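Local coordinates for protein SxtG (Microseira wollei, PDB 6U1R) that probably transfers an amidino group through a covalent amidino-cysteine intermediate, as a member of the amidinotransferase family in the saxitoxin biosynthetic pathway, at residues A[40-52]-A[126-138]. Sequence-based numbering, arbitrary orientation. Where two conformers were deposited one is given.
Sequences VIVGSVEGAMLPA and VRSGFCAANPRDV
The ring of F130 meets segment 40-52 at its edge: M49 O lies near the ring plane, 3.2 Å from F130 CD1. The P51 and F130 side chains meet at a slant, with P51 CG 3.8 Å from F130 CE1. One face of the ring carries the sulfur of its own neighbour, C131 SG, 3.6 Å above the plane and over the centre. F130 CG is anti to the backbone N (chi1 176°), which helps bring the ring back to M49 O and P51 although CB starts out away from segment 40-52. C131 turns its CB to A48, and the two CB atoms are tightly packed at 3.5 Å. M49 sets CB and CG against the carbonyl oxygens of G129 and F130. Its chain, bent at chi2 and chi3, brings the methyl CE beside S128. At the other end, the P135 ring packs with CG 3.7 Å from the backbone N of G43. G43 CA lies 3.1 Å from A132 O, so the backbones run close together here.

Two backbone bonds join the segments. S44 N donates to A132 O over 2.9 Å, from above the carbonyl plane. M49 N donates to F130 O, tilted 33° from that plane. Between them the chain makes a type II turn from V45 to A48, and S44 OG accepts from E46 N in an ST turn. One water links S44 O, E46 O and A132 N. A second links L50 O and G129 O.

The contact is buried and joins the end of strand 37-42 to the loop before helix 135-138. The side chain of P135 is about 6 Å from that of C368, and F130 about 7 Å from H264, both predicted active-site residues. The chemistry is mostly backbone polarity: two direct bonds and two waters serve the carbonyl oxygens, while small apolar contacts lie alongside them.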
loop_
_atom_site.group_PDB
_atom_site.type_symbol
_atom_site.label_atom_id
_atom_site.label_comp_id
_atom_site.label_asym_id
_atom_site.label_seq_id
_atom_site.Cartn_x
_atom_site.Cartn_y
_atom_site.Cartn_z
ATOM N N VAL A 40 4.319 19.359 -12.444
ATOM C CA VAL A 40 3.363 18.338 -12.856
ATOM C C VAL A 40 4.120 17.134 -13.417
ATOM O O VAL A 40 5.130 17.294 -14.116
ATOM C CB VAL A 40 2.371 18.936 -13.893
ATOM C CG1 VAL A 40 3.079 19.247 -15.236
ATOM C CG2 VAL A 40 1.165 18.038 -14.092
ATOM N N ILE A 41 3.668 15.919 -13.073
ATOM C CA ILE A 41 4.104 14.703 -13.765
ATOM C C ILE A 41 3.203 14.529 -14.977
ATOM O O ILE A 41 1.978 14.633 -14.860
ATOM C CB ILE A 41 4.027 13.467 -12.845
ATOM C CG1 ILE A 41 4.870 13.690 -11.577
ATOM C CG2 ILE A 41 4.452 12.211 -13.613
ATOM C CD1 ILE A 41 4.822 12.544 -10.523
ATOM N N VAL A 42 3.793 14.274 -16.140
ATOM C CA VAL A 42 3.023 14.017 -17.355
ATOM C C VAL A 42 3.260 12.571 -17.766
ATOM O O VAL A 42 4.370 12.049 -17.618
ATOM C CB VAL A 42 3.378 15.010 -18.480
ATOM C CG1 VAL A 42 2.589 14.738 -19.727
ATOM C CG2 VAL A 42 3.061 16.438 -18.029
ATOM N N GLY A 43 2.214 11.920 -18.257
ATOM C CA GLY A 43 2.290 10.527 -18.631
ATOM C C GLY A 43 3.121 10.281 -19.893
ATOM O O GLY A 43 3.652 11.189 -20.540
ATOM N N SER A 44 3.231 9.001 -20.228
ATOM C CA SER A 44 3.963 8.543 -21.402
ATOM C C SER A 44 3.159 7.452 -22.090
ATOM O O SER A 44 2.552 6.610 -21.417
ATOM C CB SER A 44 5.352 8.004 -21.016
ATOM O OG SER A 44 5.908 7.210 -22.054
ATOM N N VAL A 45 3.146 7.465 -23.426
ATOM C CA VAL A 45 2.463 6.426 -24.190
ATOM C C VAL A 45 3.412 5.366 -24.719
ATOM O O VAL A 45 2.955 4.391 -25.325
ATOM C CB VAL A 45 1.659 7.017 -25.364
ATOM C CG1 VAL A 45 0.476 7.775 -24.853
ATOM C CG2 VAL A 45 2.540 7.930 -26.230
ATOM N N GLU A 46 4.715 5.518 -24.534
ATOM C CA GLU A 46 5.664 4.545 -25.063
ATOM C C GLU A 46 5.492 3.193 -24.375
ATOM O O GLU A 46 5.284 3.129 -23.156
ATOM C CB GLU A 46 7.082 5.057 -24.870
ATOM C CG GLU A 46 7.346 6.388 -25.587
ATOM C CD GLU A 46 8.820 6.655 -25.780
ATOM O OE1 GLU A 46 9.375 7.490 -25.039
ATOM O OE2 GLU A 46 9.415 6.019 -26.676
ATOM N N GLY A 47 5.569 2.115 -25.156
ATOM C CA GLY A 47 5.453 0.755 -24.646
ATOM C C GLY A 47 4.065 0.358 -24.210
ATOM O O GLY A 47 3.908 -0.691 -23.571
ATOM N N ALA A 48 3.064 1.174 -24.537
ATOM C CA ALA A 48 1.702 0.994 -24.055
ATOM C C ALA A 48 1.065 -0.280 -24.617
ATOM O O ALA A 48 1.261 -0.629 -25.783
ATOM C CB ALA A 48 0.859 2.215 -24.429
ATOM N N MET A 49 0.311 -0.973 -23.759
ATOM C CA MET A 49 -0.425 -2.192 -24.073
ATOM C C MET A 49 -1.917 -1.916 -23.979
ATOM O O MET A 49 -2.359 -1.179 -23.098
ATOM C CB MET A 49 -0.066 -3.324 -23.099
ATOM C CG MET A 49 1.436 -3.586 -22.968
ATOM S SD MET A 49 2.167 -4.243 -24.477
ATOM C CE MET A 49 1.357 -5.823 -24.580
ATOM N N LEU A 50 -2.698 -2.513 -24.877
ATOM C CA LEU A 50 -4.132 -2.271 -24.878
ATOM C C LEU A 50 -4.764 -2.678 -23.541
ATOM O O LEU A 50 -4.288 -3.605 -22.869
ATOM C CB LEU A 50 -4.801 -3.048 -26.014
ATOM C CG LEU A 50 -4.498 -2.645 -27.455
ATOM C CD1 LEU A 50 -5.237 -3.597 -28.417
ATOM C CD2 LEU A 50 -4.903 -1.186 -27.701
ATOM N N PRO A 51 -5.853 -2.010 -23.145
ATOM C CA PRO A 51 -6.625 -2.461 -21.986
ATOM C C PRO A 51 -7.102 -3.890 -22.183
ATOM O O PRO A 51 -7.379 -4.317 -23.307
ATOM C CB PRO A 51 -7.819 -1.493 -21.951
ATOM C CG PRO A 51 -7.455 -0.369 -22.806
ATOM C CD PRO A 51 -6.506 -0.892 -23.839
ATOM N N ALA A 52 -7.243 -4.606 -21.074
ATOM C CA ALA A 52 -7.813 -5.945 -21.080
ATOM C C ALA A 52 -9.326 -5.877 -20.943
ATOM O O ALA A 52 -9.861 -5.082 -20.154
ATOM C CB ALA A 52 -7.236 -6.780 -19.940
ATOM N N VAL A 126 -1.850 -12.361 -15.438
ATOM C CA VAL A 126 -2.232 -11.587 -16.612
ATOM C C VAL A 126 -1.057 -11.568 -17.584
ATOM O O VAL A 126 0.080 -11.854 -17.227
ATOM C CB VAL A 126 -2.663 -10.138 -16.253
ATOM C CG1 VAL A 126 -3.900 -10.151 -15.361
ATOM C CG2 VAL A 126 -1.519 -9.389 -15.591
ATOM N N ARG A 127 -1.354 -11.229 -18.833
ATOM C CA ARG A 127 -0.361 -11.302 -19.893
ATOM C C ARG A 127 0.491 -10.054 -20.029
ATOM O O ARG A 127 1.572 -10.124 -20.632
ATOM C CB ARG A 127 -1.067 -11.593 -21.224
ATOM C CG ARG A 127 -1.567 -13.009 -21.323
ATOM C CD ARG A 127 -2.477 -13.234 -22.522
ATOM N NE ARG A 127 -2.944 -14.613 -22.528
ATOM C CZ ARG A 127 -2.332 -15.606 -23.158
ATOM N NH1 ARG A 127 -1.230 -15.373 -23.863
ATOM N NH2 ARG A 127 -2.833 -16.833 -23.075
ATOM N N SER A 128 0.049 -8.918 -19.489
ATOM C CA SER A 128 0.810 -7.678 -19.565
ATOM C C SER A 128 0.215 -6.682 -18.577
ATOM O O SER A 128 -0.860 -6.897 -18.006
ATOM C CB SER A 128 0.789 -7.074 -20.976
ATOM O OG SER A 128 -0.511 -6.591 -21.301
ATOM N N GLY A 129 0.921 -5.585 -18.399
ATOM C CA GLY A 129 0.341 -4.402 -17.805
ATOM C C GLY A 129 -0.437 -3.586 -18.816
ATOM O O GLY A 129 -0.866 -4.082 -19.866
ATOM N N PHE A 130 -0.616 -2.297 -18.480
ATOM C CA PHE A 130 -1.356 -1.354 -19.314
ATOM C C PHE A 130 -0.351 -0.352 -19.858
ATOM O O PHE A 130 0.329 -0.646 -20.862
ATOM C CB PHE A 130 -2.514 -0.733 -18.499
ATOM C CG PHE A 130 -3.313 0.356 -19.231
ATOM C CD1 PHE A 130 -3.656 0.223 -20.567
ATOM C CD2 PHE A 130 -3.738 1.501 -18.551
ATOM C CE1 PHE A 130 -4.388 1.211 -21.231
ATOM C CE2 PHE A 130 -4.498 2.503 -19.210
ATOM C CZ PHE A 130 -4.814 2.356 -20.544
ATOM N N CYS A 131 -0.145 0.792 -19.208
ATOM C CA CYS A 131 0.750 1.846 -19.695
ATOM C C CYS A 131 0.855 2.917 -18.608
ATOM O O CYS A 131 0.209 2.835 -17.553
ATOM C CB CYS A 131 0.253 2.436 -21.029
ATOM S SG CYS A 131 -1.249 3.424 -20.951
ATOM N N ALA A 132 1.664 3.940 -18.873
ATOM C CA ALA A 132 1.823 5.053 -17.941
ATOM C C ALA A 132 1.281 6.355 -18.530
ATOM O O ALA A 132 1.801 7.439 -18.258
ATOM C CB ALA A 132 3.286 5.213 -17.531
ATOM N N ALA A 133 0.197 6.265 -19.299
ATOM C CA ALA A 133 -0.410 7.439 -19.911
ATOM C C ALA A 133 -1.248 8.249 -18.923
ATOM O O ALA A 133 -1.449 9.450 -19.143
ATOM C CB ALA A 133 -1.274 7.016 -21.109
ATOM N N ASN A 134 -1.707 7.651 -17.821
ATOM C CA ASN A 134 -2.694 8.281 -16.937
ATOM C C ASN A 134 -2.198 8.313 -15.493
ATOM O O ASN A 134 -2.709 7.577 -14.642
ATOM C CB ASN A 134 -4.024 7.529 -16.991
ATOM C CG ASN A 134 -4.646 7.491 -18.378
ATOM O OD1 ASN A 134 -5.333 8.422 -18.772
ATOM N ND2 ASN A 134 -4.433 6.411 -19.107
ATOM N N PRO A 135 -1.228 9.180 -15.170
ATOM C CA PRO A 135 -0.812 9.318 -13.762
ATOM C C PRO A 135 -1.969 9.594 -12.801
ATOM O O PRO A 135 -1.918 9.181 -11.625
ATOM C CB PRO A 135 0.163 10.510 -13.783
ATOM C CG PRO A 135 0.420 10.828 -15.190
ATOM C CD PRO A 135 -0.602 10.174 -16.052
ATOM N N ARG A 136 -3.003 10.301 -13.270
ATOM C CA ARG A 136 -4.128 10.682 -12.421
ATOM C C ARG A 136 -4.869 9.464 -11.863
ATOM O O ARG A 136 -5.519 9.560 -10.817
ATOM C CB ARG A 136 -5.096 11.563 -13.230
ATOM C CG ARG A 136 -6.267 12.174 -12.463
ATOM C CD ARG A 136 -5.883 13.390 -11.640
ATOM N NE ARG A 136 -5.220 14.428 -12.437
ATOM C CZ ARG A 136 -4.804 15.591 -11.940
ATOM N NH1 ARG A 136 -5.044 15.895 -10.668
ATOM N NH2 ARG A 136 -4.177 16.464 -12.712
ATOM N N ASP A 137 -4.824 8.323 -12.560
ATOM C CA ASP A 137 -5.568 7.147 -12.101
ATOM C C ASP A 137 -4.920 6.469 -10.898
ATOM O O ASP A 137 -5.607 5.797 -10.119
ATOM C CB ASP A 137 -5.672 6.101 -13.221
ATOM C CG ASP A 137 -6.397 6.597 -14.450
ATOM O OD1 ASP A 137 -6.961 7.724 -14.421
ATOM O OD2 ASP A 137 -6.404 5.839 -15.465
ATOM N N VAL A 138 -3.609 6.616 -10.743
ATOM C CA VAL A 138 -2.794 5.695 -9.959
ATOM C C VAL A 138 -2.501 6.266 -8.581
ATOM O O VAL A 138 -2.289 5.517 -7.621
ATOM C CB VAL A 138 -1.486 5.389 -10.722
ATOM C CG1 VAL A 138 -0.561 4.467 -9.909
ATOM C CG2 VAL A 138 -1.824 4.772 -12.082
HETATM O O HOH W 1 3.124 4.091 -21.435
HETATM O O HOH W 2 -3.770 -3.869 -20.155
#